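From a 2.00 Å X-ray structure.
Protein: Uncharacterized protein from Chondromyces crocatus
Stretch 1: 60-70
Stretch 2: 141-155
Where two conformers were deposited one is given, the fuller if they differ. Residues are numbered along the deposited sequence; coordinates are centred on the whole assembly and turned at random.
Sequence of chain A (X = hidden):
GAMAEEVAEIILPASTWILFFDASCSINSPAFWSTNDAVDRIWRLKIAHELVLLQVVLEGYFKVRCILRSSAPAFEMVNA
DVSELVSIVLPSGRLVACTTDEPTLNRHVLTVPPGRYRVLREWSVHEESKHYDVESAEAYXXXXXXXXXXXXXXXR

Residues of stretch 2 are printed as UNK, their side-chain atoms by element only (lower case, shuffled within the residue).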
# COMPACT_ATOMS: atom_id res chain seq x y z
N GLY A 60 0.32 14.30 4.31
CA GLY A 60 -0.17 14.01 5.64
C GLY A 60 0.45 12.73 6.17
O GLY A 60 1.40 12.20 5.59
N TYR A 61 -0.10 12.25 7.28
CA TYR A 61 0.24 10.95 7.83
C TYR A 61 -0.98 10.05 7.72
O TYR A 61 -2.09 10.46 8.08
CB TYR A 61 0.66 11.07 9.30
CG TYR A 61 2.11 11.43 9.51
CD1 TYR A 61 2.52 12.76 9.51
CD2 TYR A 61 3.07 10.45 9.73
CE1 TYR A 61 3.85 13.10 9.72
CE2 TYR A 61 4.40 10.78 9.93
CZ TYR A 61 4.78 12.10 9.92
OH TYR A 61 6.10 12.44 10.13
N PHE A 62 -0.78 8.84 7.21
CA PHE A 62 -1.89 7.99 6.84
C PHE A 62 -1.70 6.58 7.39
O PHE A 62 -0.60 6.03 7.36
CB PHE A 62 -2.06 7.96 5.32
CG PHE A 62 -2.08 9.32 4.71
CD1 PHE A 62 -3.18 10.15 4.87
CD2 PHE A 62 -0.99 9.80 4.00
CE1 PHE A 62 -3.20 11.43 4.32
CE2 PHE A 62 -1.00 11.07 3.44
CZ PHE A 62 -2.11 11.89 3.60
N LYS A 63 -2.80 6.01 7.88
CA LYS A 63 -2.83 4.66 8.41
C LYS A 63 -3.39 3.73 7.35
O LYS A 63 -4.53 3.92 6.89
CB LYS A 63 -3.66 4.60 9.69
CG LYS A 63 -3.87 3.20 10.25
CD LYS A 63 -4.74 3.24 11.51
CE LYS A 63 -4.04 3.94 12.66
NZ LYS A 63 -4.90 4.01 13.88
N VAL A 64 -2.61 2.74 6.94
CA VAL A 64 -3.00 1.79 5.90
C VAL A 64 -3.01 0.40 6.51
O VAL A 64 -1.98 -0.08 7.00
CB VAL A 64 -2.05 1.85 4.69
CG1 VAL A 64 -2.54 0.91 3.59
CG2 VAL A 64 -1.94 3.28 4.17
N ARG A 65 -4.17 -0.24 6.49
CA ARG A 65 -4.30 -1.62 6.92
C ARG A 65 -4.16 -2.54 5.72
O ARG A 65 -4.80 -2.31 4.68
CB ARG A 65 -5.64 -1.85 7.61
CG ARG A 65 -5.88 -3.30 8.03
CD ARG A 65 -7.21 -3.44 8.76
NE ARG A 65 -7.28 -2.58 9.93
CZ ARG A 65 -8.42 -2.12 10.45
NH1 ARG A 65 -9.58 -2.45 9.89
NH2 ARG A 65 -8.40 -1.34 11.52
N CYS A 66 -3.30 -3.55 5.83
CA CYS A 66 -3.10 -4.53 4.78
C CYS A 66 -3.54 -5.89 5.28
O CYS A 66 -3.18 -6.30 6.39
CB CYS A 66 -1.63 -4.58 4.34
SG CYS A 66 -1.35 -5.61 2.88
N ILE A 67 -4.33 -6.59 4.47
CA ILE A 67 -4.92 -7.87 4.84
C ILE A 67 -4.64 -8.89 3.75
O ILE A 67 -4.90 -8.63 2.57
CB ILE A 67 -6.44 -7.74 5.07
CG1 ILE A 67 -6.74 -6.71 6.15
CG2 ILE A 67 -7.05 -9.09 5.41
CD1 ILE A 67 -8.18 -6.26 6.17
N LEU A 68 -4.10 -10.04 4.15
CA LEU A 68 -4.14 -11.23 3.31
C LEU A 68 -5.42 -11.98 3.66
O LEU A 68 -5.64 -12.33 4.83
CB LEU A 68 -2.92 -12.12 3.54
CG LEU A 68 -2.98 -13.47 2.83
CD1 LEU A 68 -2.85 -13.31 1.32
CD2 LEU A 68 -1.91 -14.42 3.36
N ARG A 69 -6.28 -12.18 2.67
CA ARG A 69 -7.58 -12.78 2.87
C ARG A 69 -7.72 -13.98 1.95
O ARG A 69 -7.07 -14.06 0.90
CB ARG A 69 -8.71 -11.76 2.63
CG ARG A 69 -10.00 -12.05 3.38
CD ARG A 69 -11.08 -11.01 3.07
NE ARG A 69 -10.91 -9.76 3.82
CZ ARG A 69 -11.12 -9.61 5.12
NH1 ARG A 69 -11.53 -10.64 5.86
NH2 ARG A 69 -10.94 -8.43 5.70
N SER A 70 -8.56 -14.93 2.34
CA SER A 70 -8.73 -16.14 1.54
C SER A 70 -9.48 -15.87 0.24
O SER A 70 -9.36 -16.66 -0.70
CB SER A 70 -9.47 -17.22 2.34
OG SER A 70 -10.83 -16.88 2.51
N UNK A 141 -4.14 9.83 15.77
CA UNK A 141 -5.05 9.35 16.82
C UNK A 141 -5.31 7.86 16.70
O UNK A 141 -5.62 7.35 15.62
c UNK A 141 -5.85 11.39 15.85
c UNK A 141 -4.72 10.92 14.98
c UNK A 141 -6.32 10.17 16.58
N UNK A 142 -5.19 7.16 17.83
CA UNK A 142 -5.29 5.70 17.83
C UNK A 142 -6.66 5.22 17.35
O UNK A 142 -6.76 4.16 16.71
c UNK A 142 -5.01 5.16 19.22
N UNK A 143 -7.72 5.97 17.64
CA UNK A 143 -9.07 5.55 17.31
C UNK A 143 -9.54 6.05 15.95
O UNK A 143 -10.73 5.97 15.65
c UNK A 143 -10.04 7.51 18.58
o UNK A 143 -10.93 8.02 19.29
o UNK A 143 -9.15 8.18 18.02
c UNK A 143 -10.05 6.01 18.39
N UNK A 144 -8.64 6.58 15.13
CA UNK A 144 -8.97 7.05 13.80
C UNK A 144 -8.32 6.16 12.75
O UNK A 144 -7.46 5.34 13.04
o UNK A 144 -8.22 11.23 13.30
c UNK A 144 -8.92 10.92 14.29
c UNK A 144 -8.56 8.51 13.60
o UNK A 144 -9.26 11.74 15.17
c UNK A 144 -9.39 9.49 14.42
N UNK A 145 -8.77 6.34 11.51
CA UNK A 145 -8.32 5.50 10.42
C UNK A 145 -8.90 4.10 10.51
O UNK A 145 -9.74 3.81 11.37
N UNK A 146 -8.46 3.19 9.63
CA UNK A 146 -7.45 3.45 8.60
C UNK A 146 -7.95 4.32 7.45
O UNK A 146 -9.14 4.32 7.14
c UNK A 146 -8.94 1.80 9.61
c UNK A 146 -8.35 1.25 8.34
c UNK A 146 -7.11 2.04 8.09
N UNK A 147 -7.04 5.08 6.84
CA UNK A 147 -7.40 5.87 5.68
C UNK A 147 -7.64 4.99 4.46
O UNK A 147 -8.39 5.37 3.56
c UNK A 147 -6.03 7.81 6.57
c UNK A 147 -6.30 6.90 5.38
o UNK A 147 -6.78 8.80 6.74
o UNK A 147 -5.08 7.53 7.33
N UNK A 148 -7.02 3.81 4.43
CA UNK A 148 -7.24 2.87 3.35
C UNK A 148 -6.98 1.45 3.82
O UNK A 148 -6.30 1.22 4.82
N UNK A 149 -7.53 0.50 3.07
CA UNK A 149 -7.34 -0.92 3.34
C UNK A 149 -6.93 -1.60 2.05
O UNK A 149 -7.63 -1.48 1.03
c UNK A 149 -9.06 -0.87 5.20
c UNK A 149 -8.37 -3.06 4.20
c UNK A 149 -8.62 -1.58 3.92
c UNK A 149 -10.29 -1.47 5.85
N UNK A 150 -5.81 -2.31 2.08
CA UNK A 150 -5.29 -3.05 0.94
C UNK A 150 -5.47 -4.53 1.23
O UNK A 150 -4.88 -5.06 2.18
c UNK A 150 -4.53 -0.52 -0.37
c UNK A 150 -3.61 -1.21 0.62
c UNK A 150 -3.37 -3.35 -0.65
c UNK A 150 -3.82 -2.72 0.66
N UNK A 151 -6.28 -5.21 0.41
CA UNK A 151 -6.59 -6.61 0.63
C UNK A 151 -6.04 -7.45 -0.52
O UNK A 151 -6.28 -7.14 -1.69
o UNK A 151 -8.62 -5.99 1.78
c UNK A 151 -8.39 -8.29 1.11
c UNK A 151 -8.10 -6.83 0.75
N UNK A 152 -5.30 -8.49 -0.17
CA UNK A 152 -4.75 -9.43 -1.13
C UNK A 152 -5.45 -10.77 -1.00
O UNK A 152 -5.79 -11.20 0.11
c UNK A 152 -2.41 -7.23 -0.76
c UNK A 152 -0.80 -9.11 -1.13
c UNK A 152 -3.24 -9.62 -0.91
c UNK A 152 -2.21 -8.60 -1.40
N UNK A 153 -5.67 -11.44 -2.13
CA UNK A 153 -6.09 -12.83 -2.11
C UNK A 153 -5.58 -13.49 -3.38
O UNK A 153 -5.36 -12.80 -4.39
c UNK A 153 -9.00 -11.11 -3.18
c UNK A 153 -8.49 -12.44 -3.07
c UNK A 153 -10.43 -9.90 -4.77
c UNK A 153 -10.27 -8.78 -4.01
c UNK A 153 -8.85 -9.94 -2.43
c UNK A 153 -7.62 -12.98 -1.97
n UNK A 153 -9.78 -12.32 -4.90
c UNK A 153 -9.00 -13.14 -4.12
c UNK A 153 -9.49 -8.79 -2.85
c UNK A 153 -9.79 -11.07 -4.35
N UNK A 154 -5.35 -14.81 -3.36
CA UNK A 154 -4.62 -15.45 -4.46
C UNK A 154 -5.30 -15.25 -5.81
O UNK A 154 -6.51 -15.38 -5.94
c UNK A 154 -5.70 -15.77 -2.30
c UNK A 154 -4.61 -16.93 -4.06
c UNK A 154 -4.79 -16.92 -2.58
N UNK A 155 -4.49 -14.91 -6.81
CA UNK A 155 -4.99 -14.80 -8.17
C UNK A 155 -5.11 -16.19 -8.78
O UNK A 155 -4.11 -16.91 -8.91
o UNK A 155 -3.29 -11.60 -10.29
c UNK A 155 -4.23 -12.17 -10.88
c UNK A 155 -4.74 -13.49 -10.33
o UNK A 155 -4.76 -11.71 -11.91
c UNK A 155 -4.09 -13.90 -9.02
O HOH W 1 -10.76 -6.72 3.36

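Position 141 carries three side-chain carbons that close a ring onto the backbone nitrogen, which makes it Pro141; it opens a type I turn, closed by a 3.2 Å hydrogen bond from N of position 144 to O of Pro141. At position 142 a single carbon points away from the strand 60-69: Ala142. Position 143 has two carbons, the second bearing two oxygens, also directed away and without contact, hence Asp143. Three carbons ending in two oxygens identify position 144 as Glu144. Its carboxylate leads away from stretch 1, but its backbone O accepts a 3.0 Å hydrogen bond from Lys63 NZ, so the lysine, trans at chi1, chi2 and chi4 but turned at chi3 (-67°, m), ties the turn to the strand.

Position 145 has no side-chain atoms, and its phi of 72° favours glycine; an ideal CB would lie 3.2 Å from Lys63 CD, a tight fit. It is Gly145. At position 146 three carbons again close onto the backbone N, following a cis peptide bond: Pro146. Its CB lies 3.4 Å from Lys63 O, and its CD packs 3.7 Å from Arg65 NH2, over one face of the guanidinium.

Position 147 shows two carbons, the second with two oxygens, pointing toward stretch 1, one oxygen near the backbone of Lys63. This is Asp147: OD2 accepts from Lys63 N at 2.8 Å, while Asp147 N donates to Lys63 O, also at 2.8 Å. The residue thus engages both polar backbone groups of Lys63, and its CG sits at the edge of the Phe62 ring.

Position 148, bare of side-chain atoms, is Gly148, where the strand begins beside Val64. Position 149 has four carbons, forked at the first with one arm two carbons long, the signature of Ile149; its CG2 meets Ile67 CD1 at 3.8 Å. The same branching recurs at position 150, Ile150, whose CG1 packs 3.8 Å from Val64 CG1 on the sheet face shared with Cys66. At position 151 one carbon carries an oxygen and a methyl: Thr151. CG2 touches Arg69 CB at 3.8 Å, and a water links OG1 (2.8 Å from the water O) to Arg69 NH2 (2.9 Å from the same O).

Position 152 has four carbons forked at the second, so it is Leu152, with CD1 4.1 Å from Cys66 SG. Position 153 holds one carbon and then fused five- and six-membered rings with one nitrogen: Trp153. Its CB approaches Arg69 O at 3.1 Å, but the indole leads away. Three ring-closing carbons make position 154 Pro154, its CD 3.9 Å from Arg69 O. Position 155, three carbons ending in two oxygens, is Glu155, poorly ordered and out of contact.

The contact is a parallel strand pairing that buries 891 Å². Arg65, Ile67 and Arg69 donate through N to O of Gly148, Ile150 and Leu152, respectively, while O of Arg65 and Ile67 accepts from N of Ile150 and Leu152. Apolar packing reinforces this ladder on both faces, and Asp147 and Lys63 anchor its start.

Stretch 2 (141-155) PADEGPDGIITLWPE
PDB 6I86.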